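PDB 7KIS: peptidoglycan D,D-transpeptidase MrdA from Pseudomonas aeruginosa, which probably cross-links the peptidoglycan of the cell wall as a penicillin-binding D,D-transpeptidase of the MrdA (PBP2) subfamily. Local coordinates for residues H60-P66 / H216-E222; E421-P427 / M455-Q461. One frame throughout, in Å; residues are numbered along the deposited sequence.

Interaction 1 of 2, residues H60-P66 / H216-E222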
# COMPACT_ATOMS: atom_id res chain seq x y z
N HIS A 60 53.45 -7.01 3.49
CA HIS A 60 52.24 -7.55 4.09
C HIS A 60 51.00 -7.04 3.37
O HIS A 60 50.91 -5.86 3.02
CB HIS A 60 52.17 -7.20 5.58
CG HIS A 60 51.33 -8.13 6.38
ND1 HIS A 60 50.86 -9.33 5.89
CD2 HIS A 60 50.87 -8.05 7.66
CE1 HIS A 60 50.15 -9.94 6.81
NE2 HIS A 60 50.14 -9.19 7.90
N VAL A 61 50.03 -7.93 3.15
CA VAL A 61 48.78 -7.60 2.48
C VAL A 61 47.69 -7.44 3.53
O VAL A 61 47.69 -8.13 4.56
CB VAL A 61 48.41 -8.66 1.42
CG1 VAL A 61 47.92 -9.94 2.08
CG2 VAL A 61 47.37 -8.11 0.45
N GLN A 62 46.76 -6.51 3.29
CA GLN A 62 45.75 -6.13 4.26
C GLN A 62 44.48 -5.72 3.53
O GLN A 62 44.56 -4.92 2.59
CB GLN A 62 46.26 -4.99 5.15
CG GLN A 62 45.26 -4.50 6.19
CD GLN A 62 44.84 -3.07 5.95
OE1 GLN A 62 45.65 -2.14 6.09
NE2 GLN A 62 43.58 -2.87 5.59
N PRO A 63 43.32 -6.22 3.94
CA PRO A 63 42.09 -5.96 3.19
C PRO A 63 41.53 -4.56 3.42
O PRO A 63 41.74 -3.95 4.47
CB PRO A 63 41.12 -7.02 3.72
CG PRO A 63 41.58 -7.26 5.12
CD PRO A 63 43.08 -7.08 5.11
N ILE A 64 40.81 -4.07 2.42
CA ILE A 64 40.21 -2.74 2.44
C ILE A 64 38.72 -2.89 2.26
O ILE A 64 38.28 -3.56 1.32
CB ILE A 64 40.79 -1.82 1.35
CG1 ILE A 64 42.31 -1.73 1.44
CG2 ILE A 64 40.16 -0.44 1.42
CD1 ILE A 64 42.96 -1.49 0.10
N PRO A 65 37.89 -2.28 3.11
CA PRO A 65 36.44 -2.46 2.99
C PRO A 65 35.88 -1.60 1.87
O PRO A 65 36.47 -0.56 1.52
CB PRO A 65 35.92 -2.00 4.36
CG PRO A 65 36.94 -1.02 4.83
CD PRO A 65 38.26 -1.52 4.32
N PRO A 66 34.75 -1.99 1.28
CA PRO A 66 34.13 -1.16 0.24
C PRO A 66 33.20 -0.12 0.84
O PRO A 66 32.71 -0.25 1.96
CB PRO A 66 33.35 -2.19 -0.59
CG PRO A 66 32.94 -3.22 0.42
CD PRO A 66 33.98 -3.21 1.53
N HIS A 216 26.59 -3.33 -0.84
CA HIS A 216 27.84 -3.63 -0.15
C HIS A 216 29.03 -3.44 -1.09
O HIS A 216 29.79 -2.47 -0.97
CB HIS A 216 27.80 -5.05 0.41
CG HIS A 216 29.03 -5.45 1.15
ND1 HIS A 216 29.82 -6.51 0.77
CD2 HIS A 216 29.61 -4.93 2.26
CE1 HIS A 216 30.84 -6.62 1.61
NE2 HIS A 216 30.73 -5.68 2.52
N GLY A 217 29.22 -4.36 -2.02
CA GLY A 217 30.33 -4.32 -2.95
C GLY A 217 31.34 -5.42 -2.69
O GLY A 217 31.04 -6.46 -2.10
N THR A 218 32.56 -5.18 -3.15
CA THR A 218 33.66 -6.12 -3.00
C THR A 218 34.83 -5.41 -2.34
O THR A 218 35.04 -4.21 -2.53
CB THR A 218 34.10 -6.71 -4.35
OG1 THR A 218 34.47 -5.65 -5.24
CG2 THR A 218 32.97 -7.52 -4.97
N VAL A 219 35.60 -6.17 -1.57
CA VAL A 219 36.75 -5.62 -0.86
C VAL A 219 37.97 -5.60 -1.77
O VAL A 219 38.09 -6.36 -2.73
CB VAL A 219 37.05 -6.42 0.43
CG1 VAL A 219 36.13 -5.98 1.55
CG2 VAL A 219 36.92 -7.91 0.17
N GLY A 220 38.90 -4.70 -1.44
CA GLY A 220 40.20 -4.66 -2.06
C GLY A 220 41.29 -5.16 -1.13
O GLY A 220 41.03 -5.64 -0.02
N TYR A 221 42.53 -5.05 -1.60
CA TYR A 221 43.67 -5.54 -0.84
C TYR A 221 44.88 -4.65 -1.09
O TYR A 221 45.22 -4.37 -2.25
CB TYR A 221 43.99 -6.99 -1.21
CG TYR A 221 42.92 -7.97 -0.79
CD1 TYR A 221 41.97 -8.42 -1.70
CD2 TYR A 221 42.85 -8.45 0.51
CE1 TYR A 221 40.99 -9.32 -1.33
CE2 TYR A 221 41.87 -9.34 0.90
CZ TYR A 221 40.94 -9.77 -0.03
OH TYR A 221 39.96 -10.66 0.35
N GLU A 222 45.52 -4.21 -0.01
CA GLU A 222 46.74 -3.40 -0.11
C GLU A 222 47.93 -4.28 -0.47
O GLU A 222 48.44 -5.03 0.37
CB GLU A 222 47.00 -2.66 1.20
CG GLU A 222 46.23 -1.36 1.34
CD GLU A 222 46.65 -0.55 2.55
OE1 GLU A 222 46.78 0.69 2.43
OE2 GLU A 222 46.84 -1.15 3.63

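Interaction 2 of 2, residues E421-P427 / M455-Q461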
# COMPACT_ATOMS: atom_id res chain seq x y z
N GLU A 421 7.22 -7.94 3.99
CA GLU A 421 5.83 -7.64 3.68
C GLU A 421 4.95 -8.79 4.13
O GLU A 421 5.16 -9.94 3.73
CB GLU A 421 5.67 -7.38 2.19
CG GLU A 421 4.48 -6.51 1.82
CD GLU A 421 4.15 -6.58 0.34
OE1 GLU A 421 2.95 -6.57 -0.01
OE2 GLU A 421 5.09 -6.64 -0.48
N ALA A 422 3.95 -8.49 4.95
CA ALA A 422 3.03 -9.51 5.41
C ALA A 422 2.13 -9.96 4.27
O ALA A 422 1.71 -9.15 3.43
CB ALA A 422 2.18 -9.00 6.58
N ASP A 423 1.84 -11.26 4.22
CA ASP A 423 1.08 -11.80 3.11
C ASP A 423 -0.34 -11.27 3.09
O ASP A 423 -0.89 -11.01 2.01
CB ASP A 423 1.05 -13.33 3.18
CG ASP A 423 2.30 -13.97 2.61
OD1 ASP A 423 2.78 -13.49 1.57
OD2 ASP A 423 2.78 -14.96 3.21
N GLY A 424 -0.92 -11.02 4.26
CA GLY A 424 -2.35 -10.76 4.34
C GLY A 424 -3.11 -12.07 4.28
O GLY A 424 -2.54 -13.16 4.23
N LEU A 425 -4.43 -11.97 4.29
CA LEU A 425 -5.28 -13.15 4.24
C LEU A 425 -6.47 -12.89 3.35
O LEU A 425 -7.22 -11.93 3.57
CB LEU A 425 -5.73 -13.57 5.64
CG LEU A 425 -6.61 -14.82 5.70
CD1 LEU A 425 -5.88 -16.02 5.13
CD2 LEU A 425 -7.07 -15.09 7.13
N MET A 426 -6.65 -13.74 2.34
CA MET A 426 -7.87 -13.78 1.54
C MET A 426 -8.51 -15.13 1.77
O MET A 426 -8.11 -16.13 1.15
CB MET A 426 -7.58 -13.56 0.05
CG MET A 426 -8.83 -13.41 -0.80
SD MET A 426 -10.12 -12.49 0.06
CE MET A 426 -11.55 -12.90 -0.95
N PRO A 427 -9.49 -15.23 2.67
CA PRO A 427 -9.97 -16.55 3.10
C PRO A 427 -10.64 -17.33 1.98
O PRO A 427 -11.31 -16.77 1.11
CB PRO A 427 -10.96 -16.23 4.22
CG PRO A 427 -11.38 -14.82 3.96
CD PRO A 427 -10.20 -14.14 3.35
N MET A 455 -10.72 -11.50 6.58
CA MET A 455 -9.88 -10.97 5.52
C MET A 455 -8.89 -9.95 6.07
O MET A 455 -9.26 -9.05 6.84
CB MET A 455 -10.74 -10.33 4.43
CG MET A 455 -9.95 -9.90 3.20
SD MET A 455 -10.91 -8.90 2.06
CE MET A 455 -9.81 -8.83 0.65
N GLN A 456 -7.63 -10.10 5.69
CA GLN A 456 -6.55 -9.22 6.11
C GLN A 456 -5.87 -8.63 4.89
O GLN A 456 -5.60 -9.34 3.91
CB GLN A 456 -5.53 -9.97 6.97
CG GLN A 456 -6.13 -10.74 8.13
CD GLN A 456 -5.68 -10.19 9.48
OE1 GLN A 456 -5.42 -9.00 9.62
NE2 GLN A 456 -5.59 -11.07 10.47
N ALA A 457 -5.59 -7.33 4.94
CA ALA A 457 -4.97 -6.64 3.82
C ALA A 457 -4.03 -5.57 4.33
O ALA A 457 -4.38 -4.82 5.25
CB ALA A 457 -6.04 -6.02 2.90
N THR A 458 -2.82 -5.50 3.74
CA THR A 458 -1.82 -4.49 4.04
C THR A 458 -2.07 -3.24 3.20
O THR A 458 -2.58 -3.32 2.08
CB THR A 458 -0.42 -5.03 3.74
OG1 THR A 458 -0.34 -5.44 2.37
CG2 THR A 458 -0.10 -6.22 4.64
N PRO A 459 -1.71 -2.06 3.73
CA PRO A 459 -1.95 -0.81 2.99
C PRO A 459 -1.27 -0.76 1.63
O PRO A 459 -1.63 0.09 0.81
CB PRO A 459 -1.41 0.27 3.93
CG PRO A 459 -1.50 -0.34 5.29
CD PRO A 459 -1.20 -1.80 5.09
N ILE A 460 -0.30 -1.64 1.37
CA ILE A 460 0.30 -1.70 0.04
C ILE A 460 -0.54 -2.60 -0.87
O ILE A 460 -0.70 -2.31 -2.06
CB ILE A 460 1.76 -2.17 0.13
CG1 ILE A 460 2.34 -2.44 -1.26
CG2 ILE A 460 1.88 -3.40 1.02
CD1 ILE A 460 2.48 -1.20 -2.11
N GLN A 461 -1.08 -3.69 -0.32
CA GLN A 461 -2.03 -4.50 -1.08
C GLN A 461 -3.23 -3.67 -1.52
O GLN A 461 -3.77 -3.88 -2.61
CB GLN A 461 -2.48 -5.70 -0.24
CG GLN A 461 -1.61 -6.93 -0.40
CD GLN A 461 -1.92 -7.99 0.64
OE1 GLN A 461 -2.64 -7.73 1.60
NE2 GLN A 461 -1.37 -9.18 0.46

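Interaction 1 of 2, residues H60-P66 / H216-E222
Glu222, Pro66 and Ile64 lose the most surface where 60-66 runs back along 216-222, their end-to-end directions 157° apart. Glu222 sits at one end: its N donates to Gln62 O at 2.9 Å, almost linearly (177°), and its CG lies 3.5 Å from Ile64 CD1. Ile64 forms the hydrogen-bonded pair with Gly220, Ile64 N to Gly220 O at 2.9 Å and Gly220 N to Ile64 O at 3.0 Å. Together with the non-hydrogen-bonded pair Pro63-Tyr221 (CA-CA 4.3 Å), this makes a two-stranded antiparallel ribbon within the PBP dimerisation-domain family region. On the face opposite Ile64, Pro63 CB meets Tyr221 CE2 at 3.7 Å. Pro66, at the other end, places CG 4.1 Å from the centroid of the His216 ring and 18° off its normal, a CH-pi contact, while its CD touches Val219 CG1 at 3.5 Å. The same imidazole stacks on Tyr196, and its NE2 is hydrogen-bonded to Thr199.

Interaction 2 of 2, residues E421-P427 / M455-Q461
This contact joins a loop to the start of helix 459-470, which carries a capping box, within the penicillin-binding transpeptidase domain. Thr458 is the N-cap: its OG1 accepts from Gln461 N at 3.3 Å, and Gln461 OE1 reciprocates by accepting from Thr458 N at 3.1 Å (166°). With OE1 turned back to the cap, Gln461 NE2 reaches the facing loop and donates to Asp423 O at a very short 2.4 Å; it also bonds Gln412 O. One side chain thus serves both helix start and loop.

Further along, Leu425 and Gln456 form a single antiparallel bridge, with Leu425 N to Gln456 O at 2.9 Å and Gln456 N to Leu425 O at 2.8 Å, both near 165°. Gly424, at phi 80°, lets the loop pass close to this bridge: a CB here would clash with both Gln456 O and Gln461 OE1. Beyond the bridge the chemistry turns apolar. Met426 SD lies 3.7 Å from Met455 CE, and Pro427 CD packs 4.0 Å from Met455 CB. At the other end, Glu421 OE1 comes within 3.5 Å of Ile460 CG2, but its carboxylate is held by the backbone amides of Val414 and Ala415.

The side chain of Met455 is about 11 Å from those of Ser327, the predicted acyl-ester nucleophile, and from the bound inhibitor. Ile460 packs on Val271 and Ile273 of strand 268-273, so the capping box, with Gln461 as its N3 residue, starts a helix against the five-stranded antiparallel sheet of the penicillin-binding, beta-lactamase-like fold.

How the interactions relate
Interaction 1 lies at the surface, with its centre 40 Å from that of the chain, whereas interaction 2 is partly buried at 10 Å, with seven of its twelve touching residues buried against two of fourteen. They share no element: the first pairs two short strands of the dimerisation-domain region, the second joins a loop to a helix start in the transpeptidase domain. Backbone bonds serve both, but 60-66/216-222 uses three in an antiparallel ribbon, while 421-427/455-461 has one two-bond bridge plus a side-chain amide. Proline packing on an imidazole in the former contrasts with methionine contacts in the latter. Their nearest atoms are about 20 Å apart, so they do not touch.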